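Local structure of Lmo2470 protein (Listeria monocytogenes EGD-e, 5HL3) at residues Ile286-Glu291 against Thr315-Glu320; Ile282-Tyr287 against Asn322-Asp327; Leu163-Asn168 against Asp187-Pro192. The protein is a calcium-binding internalin with leucine-rich repeats that interacts with host afadin and facilitates crossing of the basement membrane by the bacterium. All coordinates share one frame; numbering follows the deposited sequence.

Contact 1. Residues Ile286-Glu291 against Thr315-Glu320; sequences IYFQME and TTVNEE. With CA (calcium ion), chain G.
Glu319, a ligand of a bound calcium ion, meets the ring of Phe288 on helix 285-292 just past the end of strand 310-318. The calcium ion takes Glu319 OE1 at 2.5 Å and also the backbone O of the same residue. Four waters and OD1 of Asn322 complete seven ligands. Glu319 has two deposited conformers, and this description holds for one of them. Its carboxylate plane stands 90° from the Phe288 ring, with CD in plane at the ring edge. OE2 is 3.5 Å from Phe288 CD1. The two segments belong to a domain of the E-set clan, where the helix crosses the strand at -69°. A water donates to Glu319 OE2 at 2.7 Å and is also hydrogen-bonded to Tyr287 OH at 2.7 Å. Glu291 OE1 approaches Glu319 OE2 to 3.9 Å. These like charges would repel, and the nearby calcium ion may ease this. Farther from the calcium ion the contact turns apolar. Val317 CG1 packs 3.8 Å from Phe288 CE1 and 4.0 Å from Tyr287 CE2. Tyr287 and Val317 meet tip to tip, while CD2 of Tyr287 lies over the centre of the Phe288 ring.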
loop_
_atom_site.group_PDB
_atom_site.type_symbol
_atom_site.label_atom_id
_atom_site.label_comp_id
_atom_site.label_asym_id
_atom_site.label_seq_id
_atom_site.Cartn_x
_atom_site.Cartn_y
_atom_site.Cartn_z
ATOM N N ILE A 286 3.149 -25.709 2.086
ATOM C CA ILE A 286 2.858 -24.819 0.959
ATOM C C ILE A 286 3.070 -25.485 -0.386
ATOM O O ILE A 286 2.284 -25.245 -1.331
ATOM C CB ILE A 286 3.639 -23.484 1.077
ATOM C CG1 ILE A 286 3.223 -22.512 -0.044
ATOM C CG2 ILE A 286 5.161 -23.707 1.092
ATOM C CD1 ILE A 286 3.763 -21.102 0.120
ATOM N N TYR A 287 4.084 -26.335 -0.524
ATOM C CA TYR A 287 4.300 -27.022 -1.796
ATOM C C TYR A 287 3.072 -27.849 -2.138
ATOM O O TYR A 287 2.565 -27.806 -3.284
ATOM C CB TYR A 287 5.581 -27.919 -1.788
ATOM C CG TYR A 287 5.567 -28.873 -2.965
ATOM C CD1 TYR A 287 5.846 -28.407 -4.262
ATOM C CD2 TYR A 287 5.115 -30.180 -2.827
ATOM C CE1 TYR A 287 5.743 -29.237 -5.356
ATOM C CE2 TYR A 287 4.978 -31.012 -3.935
ATOM C CZ TYR A 287 5.305 -30.536 -5.191
ATOM O OH TYR A 287 5.180 -31.389 -6.290
ATOM N N PHE A 288 2.622 -28.663 -1.181
ATOM C CA PHE A 288 1.482 -29.546 -1.426
ATOM C C PHE A 288 0.183 -28.796 -1.702
ATOM O O PHE A 288 -0.595 -29.215 -2.547
ATOM C CB PHE A 288 1.368 -30.588 -0.311
ATOM C CG PHE A 288 2.565 -31.493 -0.268
ATOM C CD1 PHE A 288 2.713 -32.512 -1.189
ATOM C CD2 PHE A 288 3.606 -31.236 0.613
ATOM C CE1 PHE A 288 3.844 -33.319 -1.190
ATOM C CE2 PHE A 288 4.754 -31.994 0.582
ATOM C CZ PHE A 288 4.863 -33.037 -0.312
ATOM N N GLN A 289 -0.014 -27.668 -1.037
ATOM C CA GLN A 289 -1.174 -26.817 -1.296
ATOM C C GLN A 289 -1.129 -26.233 -2.704
ATOM O O GLN A 289 -2.153 -26.248 -3.428
ATOM C CB GLN A 289 -1.245 -25.697 -0.275
ATOM C CG GLN A 289 -1.611 -26.147 1.121
ATOM C CD GLN A 289 -1.494 -25.004 2.119
ATOM O OE1 GLN A 289 -0.408 -24.417 2.284
ATOM N NE2 GLN A 289 -2.590 -24.682 2.773
HETATM N N MSE A 290 0.032 -25.705 -3.094
HETATM C CA MSE A 290 0.182 -25.122 -4.429
HETATM C C MSE A 290 0.023 -26.179 -5.499
HETATM O O MSE A 290 -0.586 -25.946 -6.543
HETATM C CB MSE A 290 1.518 -24.357 -4.556
HETATM C CG MSE A 290 1.450 -23.095 -3.700
HETATM SE SE MSE A 290 3.066 -21.991 -3.728
HETATM C CE MSE A 290 3.153 -21.532 -5.643
ATOM N N GLU A 291 0.589 -27.363 -5.267
ATOM C CA GLU A 291 0.514 -28.433 -6.254
ATOM C C GLU A 291 -0.917 -28.885 -6.441
ATOM O O GLU A 291 -1.410 -28.963 -7.592
ATOM C CB GLU A 291 1.411 -29.621 -5.826
ATOM C CG GLU A 291 1.661 -30.669 -6.906
ATOM C CD GLU A 291 0.465 -31.546 -7.227
ATOM O OE1 GLU A 291 -0.368 -31.858 -6.349
ATOM O OE2 GLU A 291 0.362 -31.980 -8.391
ATOM N N THR A 315 16.413 -35.357 -5.226
ATOM C CA THR A 315 15.320 -34.881 -4.408
ATOM C C THR A 315 14.058 -35.580 -4.876
ATOM O O THR A 315 13.801 -35.622 -6.072
ATOM C CB THR A 315 15.270 -33.338 -4.527
ATOM O OG1 THR A 315 16.520 -32.808 -4.024
ATOM C CG2 THR A 315 14.162 -32.753 -3.720
ATOM N N THR A 316 13.285 -36.140 -3.946
ATOM C CA THR A 316 12.057 -36.859 -4.274
ATOM C C THR A 316 10.891 -36.365 -3.440
ATOM O O THR A 316 11.040 -36.070 -2.264
ATOM C CB THR A 316 12.217 -38.375 -4.046
ATOM O OG1 THR A 316 12.723 -38.615 -2.729
ATOM C CG2 THR A 316 13.174 -38.977 -5.070
ATOM N N VAL A 317 9.725 -36.290 -4.070
ATOM C CA VAL A 317 8.499 -35.879 -3.419
ATOM C C VAL A 317 7.776 -37.152 -2.991
ATOM O O VAL A 317 7.568 -38.057 -3.821
ATOM C CB VAL A 317 7.584 -35.115 -4.379
ATOM C CG1 VAL A 317 6.272 -34.767 -3.696
ATOM C CG2 VAL A 317 8.275 -33.863 -4.902
ATOM N N ASN A 318 7.392 -37.213 -1.721
ATOM C CA ASN A 318 6.665 -38.327 -1.137
ATOM C C ASN A 318 5.216 -37.855 -1.027
ATOM O O ASN A 318 4.827 -37.201 -0.062
ATOM C CB ASN A 318 7.282 -38.695 0.220
ATOM C CG ASN A 318 8.825 -38.816 0.163
ATOM O OD1 ASN A 318 9.367 -39.605 -0.636
ATOM N ND2 ASN A 318 9.539 -38.024 0.999
ATOM N N GLU A 319 4.404 -38.173 -2.035
ATOM C CA GLU A 319 3.025 -37.665 -2.086
ATOM C C GLU A 319 2.056 -38.256 -1.068
ATOM O O GLU A 319 1.117 -37.572 -0.672
ATOM C CB GLU A 319 2.439 -37.756 -3.498
ATOM C CG GLU A 319 2.641 -36.485 -4.309
ATOM C CD GLU A 319 1.885 -35.291 -3.721
ATOM O OE1 GLU A 319 1.112 -35.476 -2.747
ATOM O OE2 GLU A 319 2.039 -34.159 -4.237
ATOM N N GLU A 320 2.265 -39.490 -0.631
ATOM C CA GLU A 320 1.367 -40.044 0.411
ATOM C C GLU A 320 1.510 -39.303 1.746
ATOM O O GLU A 320 0.530 -38.771 2.280
ATOM C CB GLU A 320 1.542 -41.559 0.585
ATOM C CG GLU A 320 0.847 -42.405 -0.479
ATOM C CD GLU A 320 -0.685 -42.481 -0.329
ATOM O OE1 GLU A 320 -1.248 -43.595 -0.520
ATOM O OE2 GLU A 320 -1.331 -41.445 -0.034
HETATM CA CA CA G . -0.469 -35.853 -0.910
HETATM O O HOH W 1 3.763 -33.731 -6.240
HETATM O O HOH W 2 -1.444 -36.969 0.838
HETATM O O HOH W 3 -3.068 -35.574 -1.414
HETATM O O HOH W 4 -1.302 -37.570 -2.472
HETATM O O HOH W 5 -0.877 -33.634 -1.428
#

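Contact 2. Residues Ile282-Tyr287 against Asn322-Asp327; sequences IDLPIY and NTITVD. With CA (calcium ion), chain G.
Ile324 packs against Ile282, Leu284 and Tyr287, and its side chain can be followed outward from the backbone. CB lies 3.9 Å from Ile282 CG1. CG2 branches off toward Thr315 on the neighbouring strand 310-318. CG1 is anti to the carbonyl carbon and carries the chain on. The chi2 of 170° is extended and sends CD1 out to the start of the helix. There CD1 meets Leu284 CD2 at 4.1 Å and Tyr287 CD2 at 4.3 Å. Ile282 has CG1 between its own backbone N and carbonyl carbon (chi1 58°), which turns CG1 onto Ile324. The side chain of Ile282 also touches Val340 and Trp356, and that of Leu284 touches Tyr342 and Tyr354.

The backbones of Ile282 and Ile324 form an antiparallel hydrogen-bonded pair. Ile282 N donates to Ile324 O at 2.9 Å, and Ile324 N donates to Ile282 O at 3.0 Å. This joins strand 280-283, an outermost strand of the mixed sheet, to strand 323-326 in the E-set-like domain. Thr323 turns to the other face of the sheet from Ile324. Its CG2 is 3.6 Å from Asp283 OD1, while its OG1 is hydrogen-bonded to Asn318 ND2. Beyond this the chains part. A water accepts a hydrogen bond from Leu284 N at 2.9 Å and donates one to Asn322 O at 2.7 Å. Leu284 is the N-cap residue of helix 285-292. Asn322 and Thr323 together face Asn318 in a G1 beta bulge. Asn322 OD1 is a ligand of the calcium ion that Glu319 also binds.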
loop_
_atom_site.group_PDB
_atom_site.type_symbol
_atom_site.label_atom_id
_atom_site.label_comp_id
_atom_site.label_asym_id
_atom_site.label_seq_id
_atom_site.Cartn_x
_atom_site.Cartn_y
_atom_site.Cartn_z
ATOM N N ILE A 282 11.898 -33.309 4.840
ATOM C CA ILE A 282 11.262 -32.092 5.319
ATOM C C ILE A 282 9.754 -32.116 5.093
ATOM O O ILE A 282 9.247 -32.774 4.168
ATOM C CB ILE A 282 11.812 -30.801 4.602
ATOM C CG1 ILE A 282 11.628 -30.877 3.068
ATOM C CG2 ILE A 282 13.276 -30.588 4.960
ATOM C CD1 ILE A 282 11.831 -29.573 2.329
ATOM N N ASP A 283 9.071 -31.354 5.933
ATOM C CA ASP A 283 7.675 -30.980 5.719
ATOM C C ASP A 283 7.685 -29.668 4.925
ATOM O O ASP A 283 8.560 -28.816 5.112
ATOM C CB ASP A 283 6.952 -30.743 7.052
ATOM C CG ASP A 283 6.797 -31.975 7.875
ATOM O OD1 ASP A 283 6.781 -33.100 7.347
ATOM O OD2 ASP A 283 6.670 -31.806 9.117
ATOM N N LEU A 284 6.738 -29.511 4.016
ATOM C CA LEU A 284 6.611 -28.239 3.272
ATOM C C LEU A 284 5.183 -28.068 2.825
ATOM O O LEU A 284 4.866 -28.279 1.656
ATOM C CB LEU A 284 7.612 -28.166 2.117
ATOM C CG LEU A 284 7.789 -26.797 1.443
ATOM C CD1 LEU A 284 8.087 -25.712 2.446
ATOM C CD2 LEU A 284 8.874 -26.895 0.374
ATOM N N PRO A 285 4.301 -27.692 3.768
ATOM C CA PRO A 285 2.882 -27.701 3.453
ATOM C C PRO A 285 2.510 -26.857 2.237
ATOM O O PRO A 285 1.662 -27.266 1.444
ATOM C CB PRO A 285 2.226 -27.226 4.750
ATOM C CG PRO A 285 3.179 -27.701 5.823
ATOM C CD PRO A 285 4.540 -27.442 5.214
ATOM N N ILE A 286 3.149 -25.709 2.086
ATOM C CA ILE A 286 2.858 -24.819 0.959
ATOM C C ILE A 286 3.070 -25.485 -0.386
ATOM O O ILE A 286 2.284 -25.245 -1.331
ATOM C CB ILE A 286 3.639 -23.484 1.077
ATOM C CG1 ILE A 286 3.223 -22.512 -0.044
ATOM C CG2 ILE A 286 5.161 -23.707 1.092
ATOM C CD1 ILE A 286 3.763 -21.102 0.120
ATOM N N TYR A 287 4.084 -26.335 -0.524
ATOM C CA TYR A 287 4.300 -27.022 -1.796
ATOM C C TYR A 287 3.072 -27.849 -2.138
ATOM O O TYR A 287 2.565 -27.806 -3.284
ATOM C CB TYR A 287 5.581 -27.919 -1.788
ATOM C CG TYR A 287 5.567 -28.873 -2.965
ATOM C CD1 TYR A 287 5.846 -28.407 -4.262
ATOM C CD2 TYR A 287 5.115 -30.180 -2.827
ATOM C CE1 TYR A 287 5.743 -29.237 -5.356
ATOM C CE2 TYR A 287 4.978 -31.012 -3.935
ATOM C CZ TYR A 287 5.305 -30.536 -5.191
ATOM O OH TYR A 287 5.180 -31.389 -6.290
ATOM N N ASN A 322 3.107 -36.485 2.273
ATOM C CA ASN A 322 3.348 -35.058 2.083
ATOM C C ASN A 322 4.686 -34.594 2.670
ATOM O O ASN A 322 4.746 -33.712 3.522
ATOM C CB ASN A 322 2.180 -34.197 2.616
ATOM C CG ASN A 322 0.946 -34.251 1.721
ATOM O OD1 ASN A 322 0.810 -35.118 0.864
ATOM N ND2 ASN A 322 0.051 -33.299 1.918
ATOM N N THR A 323 5.758 -35.220 2.209
ATOM C CA THR A 323 7.103 -34.796 2.626
ATOM C C THR A 323 7.974 -34.788 1.373
ATOM O O THR A 323 7.575 -35.263 0.304
ATOM C CB THR A 323 7.734 -35.742 3.674
ATOM O OG1 THR A 323 7.862 -37.034 3.122
ATOM C CG2 THR A 323 6.905 -35.846 4.962
ATOM N N ILE A 324 9.169 -34.218 1.517
ATOM C CA ILE A 324 10.159 -34.141 0.453
ATOM C C ILE A 324 11.474 -34.649 1.024
ATOM O O ILE A 324 11.856 -34.251 2.122
ATOM C CB ILE A 324 10.324 -32.705 -0.080
ATOM C CG1 ILE A 324 9.015 -32.210 -0.686
ATOM C CG2 ILE A 324 11.458 -32.630 -1.096
ATOM C CD1 ILE A 324 9.001 -30.728 -1.035
ATOM N N THR A 325 12.173 -35.508 0.280
ATOM C CA THR A 325 13.439 -36.078 0.760
ATOM C C THR A 325 14.590 -35.647 -0.125
ATOM O O THR A 325 14.505 -35.773 -1.343
ATOM C CB THR A 325 13.372 -37.616 0.822
ATOM O OG1 THR A 325 12.363 -37.985 1.778
ATOM C CG2 THR A 325 14.690 -38.210 1.235
ATOM N N VAL A 326 15.641 -35.104 0.488
ATOM C CA VAL A 326 16.863 -34.735 -0.210
ATOM C C VAL A 326 17.918 -35.766 0.135
ATOM O O VAL A 326 18.117 -36.110 1.299
ATOM C CB VAL A 326 17.327 -33.332 0.196
ATOM C CG1 VAL A 326 18.584 -32.931 -0.572
ATOM C CG2 VAL A 326 16.219 -32.348 -0.047
ATOM N N ASP A 327 18.548 -36.313 -0.894
ATOM C CA ASP A 327 19.536 -37.359 -0.682
ATOM C C ASP A 327 20.890 -36.779 -0.283
ATOM O O ASP A 327 21.743 -36.514 -1.131
ATOM C CB ASP A 327 19.672 -38.250 -1.908
ATOM C CG ASP A 327 20.591 -39.421 -1.670
ATOM O OD1 ASP A 327 21.103 -39.576 -0.543
ATOM O OD2 ASP A 327 20.799 -40.215 -2.609
HETATM CA CA CA G . -0.469 -35.853 -0.910
HETATM O O HOH W 6 3.967 -33.900 6.363
HETATM O O HOH W 7 4.296 -31.057 3.982
HETATM O O HOH W 2 -1.444 -36.969 0.838
HETATM O O HOH W 3 -3.068 -35.574 -1.414
HETATM O O HOH W 4 -1.302 -37.570 -2.472
HETATM O O HOH W 5 -0.877 -33.634 -1.428
#

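Contact 3. Residues Leu163-Asn168 against Asp187-Pro192; sequences LPNFNN and DFQNIP. With CA (calcium ion), chain F.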
loop_
_atom_site.group_PDB
_atom_site.type_symbol
_atom_site.label_atom_id
_atom_site.label_comp_id
_atom_site.label_asym_id
_atom_site.label_seq_id
_atom_site.Cartn_x
_atom_site.Cartn_y
_atom_site.Cartn_z
ATOM N N LEU A 163 -1.619 5.386 12.224
ATOM C CA LEU A 163 -2.819 4.905 11.518
ATOM C C LEU A 163 -3.926 4.525 12.502
ATOM O O LEU A 163 -3.827 3.487 13.189
ATOM C CB LEU A 163 -2.447 3.687 10.662
ATOM C CG LEU A 163 -3.593 2.966 9.947
ATOM C CD1 LEU A 163 -4.309 3.853 8.998
ATOM C CD2 LEU A 163 -3.049 1.744 9.252
ATOM N N PRO A 164 -4.960 5.349 12.619
ATOM C CA PRO A 164 -6.027 5.025 13.575
ATOM C C PRO A 164 -7.013 3.981 13.081
ATOM O O PRO A 164 -7.067 3.672 11.912
ATOM C CB PRO A 164 -6.735 6.360 13.779
ATOM C CG PRO A 164 -6.492 7.112 12.565
ATOM C CD PRO A 164 -5.200 6.621 11.940
ATOM N N ASN A 165 -7.788 3.429 14.009
ATOM C CA ASN A 165 -8.854 2.507 13.691
ATOM C C ASN A 165 -10.077 3.380 13.431
ATOM O O ASN A 165 -10.920 3.610 14.290
ATOM C CB ASN A 165 -9.033 1.531 14.862
ATOM C CG ASN A 165 -9.827 0.315 14.473
ATOM O OD1 ASN A 165 -10.711 0.379 13.642
ATOM N ND2 ASN A 165 -9.499 -0.813 15.063
ATOM N N PHE A 166 -10.149 3.872 12.194
ATOM C CA PHE A 166 -11.085 4.972 11.830
ATOM C C PHE A 166 -12.506 4.817 12.340
ATOM O O PHE A 166 -13.190 3.867 11.989
ATOM C CB PHE A 166 -11.152 5.152 10.317
ATOM C CG PHE A 166 -9.833 5.432 9.665
ATOM C CD1 PHE A 166 -9.249 6.686 9.762
ATOM C CD2 PHE A 166 -9.197 4.455 8.908
ATOM C CE1 PHE A 166 -8.038 6.967 9.139
ATOM C CE2 PHE A 166 -7.978 4.747 8.275
ATOM C CZ PHE A 166 -7.407 5.998 8.396
ATOM N N ASN A 167 -12.986 5.806 13.100
ATOM C CA ASN A 167 -14.324 5.721 13.681
ATOM C C ASN A 167 -15.467 6.355 12.926
ATOM O O ASN A 167 -16.591 5.967 13.132
ATOM C CB ASN A 167 -14.297 6.333 15.094
ATOM C CG ASN A 167 -13.597 5.436 16.088
ATOM O OD1 ASN A 167 -14.133 4.410 16.448
ATOM N ND2 ASN A 167 -12.364 5.773 16.475
ATOM N N ASN A 168 -15.182 7.315 12.060
ATOM C CA ASN A 168 -16.252 8.189 11.535
ATOM C C ASN A 168 -16.279 8.336 10.025
ATOM O O ASN A 168 -16.761 9.361 9.505
ATOM C CB ASN A 168 -16.128 9.573 12.181
ATOM C CG ASN A 168 -15.824 9.512 13.668
ATOM O OD1 ASN A 168 -16.627 9.004 14.454
ATOM N ND2 ASN A 168 -14.675 10.032 14.058
ATOM N N ASP A 187 -7.494 -3.995 13.488
ATOM C CA ASP A 187 -8.655 -4.857 13.248
ATOM C C ASP A 187 -9.829 -3.874 13.048
ATOM O O ASP A 187 -10.603 -3.580 13.968
ATOM C CB ASP A 187 -8.872 -5.789 14.436
ATOM C CG ASP A 187 -9.862 -6.894 14.138
ATOM O OD1 ASP A 187 -10.454 -6.869 13.048
ATOM O OD2 ASP A 187 -10.019 -7.774 15.009
ATOM N N PHE A 188 -9.910 -3.340 11.829
ATOM C CA PHE A 188 -10.799 -2.190 11.575
ATOM C C PHE A 188 -12.226 -2.454 12.027
ATOM O O PHE A 188 -12.849 -3.396 11.606
ATOM C CB PHE A 188 -10.785 -1.822 10.100
ATOM C CG PHE A 188 -9.510 -1.179 9.638
ATOM C CD1 PHE A 188 -9.170 0.098 10.030
ATOM C CD2 PHE A 188 -8.655 -1.846 8.780
ATOM C CE1 PHE A 188 -7.996 0.675 9.602
ATOM C CE2 PHE A 188 -7.482 -1.257 8.331
ATOM C CZ PHE A 188 -7.149 0.004 8.752
ATOM N N GLN A 189 -12.734 -1.597 12.902
ATOM C CA GLN A 189 -14.049 -1.774 13.496
ATOM C C GLN A 189 -15.211 -1.149 12.756
ATOM O O GLN A 189 -16.323 -1.664 12.831
ATOM C CB GLN A 189 -14.061 -1.143 14.915
ATOM C CG GLN A 189 -13.102 -1.758 15.922
ATOM C CD GLN A 189 -13.261 -1.146 17.296
ATOM O OE1 GLN A 189 -13.823 -0.059 17.439
ATOM N NE2 GLN A 189 -12.820 -1.859 18.322
ATOM N N ASN A 190 -14.975 -0.047 12.042
ATOM C CA ASN A 190 -16.086 0.790 11.575
ATOM C C ASN A 190 -16.005 1.175 10.123
ATOM O O ASN A 190 -16.564 2.209 9.729
ATOM C CB ASN A 190 -16.162 2.071 12.458
ATOM C CG ASN A 190 -16.200 1.759 13.954
ATOM O OD1 ASN A 190 -15.300 2.142 14.687
ATOM N ND2 ASN A 190 -17.215 1.050 14.387
ATOM N N ILE A 191 -15.346 0.353 9.316
ATOM C CA ILE A 191 -15.346 0.571 7.851
ATOM C C ILE A 191 -15.861 -0.684 7.130
ATOM O O ILE A 191 -15.192 -1.272 6.265
ATOM C CB ILE A 191 -13.991 1.072 7.318
ATOM C CG1 ILE A 191 -12.823 0.155 7.737
ATOM C CG2 ILE A 191 -13.751 2.515 7.759
ATOM C CD1 ILE A 191 -11.508 0.558 7.119
ATOM N N PRO A 192 -17.099 -1.092 7.444
ATOM C CA PRO A 192 -17.616 -2.361 6.887
ATOM C C PRO A 192 -17.911 -2.369 5.404
ATOM O O PRO A 192 -18.191 -3.447 4.861
ATOM C CB PRO A 192 -18.874 -2.608 7.704
ATOM C CG PRO A 192 -19.349 -1.261 8.008
ATOM C CD PRO A 192 -18.112 -0.449 8.300
HETATM CA CA CA F . -14.652 2.153 16.904
HETATM O O HOH W 8 -12.435 1.266 11.554
HETATM O O HOH W 9 -12.340 2.016 16.120
HETATM O O HOH W 10 -15.297 4.687 10.228
HETATM O O HOH W 11 -14.055 2.628 19.220
HETATM O O HOH W 12 -16.623 3.532 17.518
#
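Asp187 O accepts a hydrogen bond from Asn165 ND2 at 3.2 Å. The donor stands well above the carbonyl plane of Asp187, 74° out of it, but Asp187 O lies near the amide plane of Asn165. The Asp187 side chain leaves its backbone away from the first loop, and its OD1 accepts a hydrogen bond from Gln211 N. Phe188 comes next; its side chain and that of Phe166 lie side by side and point the same way. Phe188 CE1 is 4.0 Å from Phe166 CD2. Pro164 O sits at the edge of the Phe188 ring, and Ile191 CD1 packs over one face. Gln189 N donates to Asn165 OD1 at 2.9 Å, in the amide plane and on a lone pair. CG of Asn165 is anti to its backbone N (chi1 -164°), which carries it toward the second loop. The amide holds that loop with two bonds, through OD1 and ND2. Gln189 OE1 binds a calcium ion at 2.4 Å. Asn190 OD1 binds the same calcium ion at 2.3 Å, and Asn167 OD1 binds it at 2.4 Å from the first loop. Asn167 ND2 is hydrogen-bonded to Asp141 OD2. Three waters complete six ligands. One further water joins Asn190 N to Asn165 OD1 and Phe166 O. Ile191 CG2 comes up to Phe166 CB. The loops follow strands 150-152 and 174-176, neighbours in the parallel sheet of the leucine-rich repeats, and the second leads on to strand 196-198.

Contacts 1 and 2 share helix 285-292 and one calcium ion, and their centres are 6 Å apart. Their strands 310-318 and 323-326 are neighbours in the mixed sheet. Contact 3 lies about 40 Å away, between centres, among the leucine-rich repeats. All three are partly buried, with an apolar side and a metal side. In contact 1 no direct hydrogen bond spans the segments; apolar packing and a water do. Contact 2 is a backbone sheet pairing with apolar packing on the face that carries Ile282 and Ile324. Contact 3 has no regular strand and relies on an asparagine amide. Only there do both segments supply side-chain ligands to the metal.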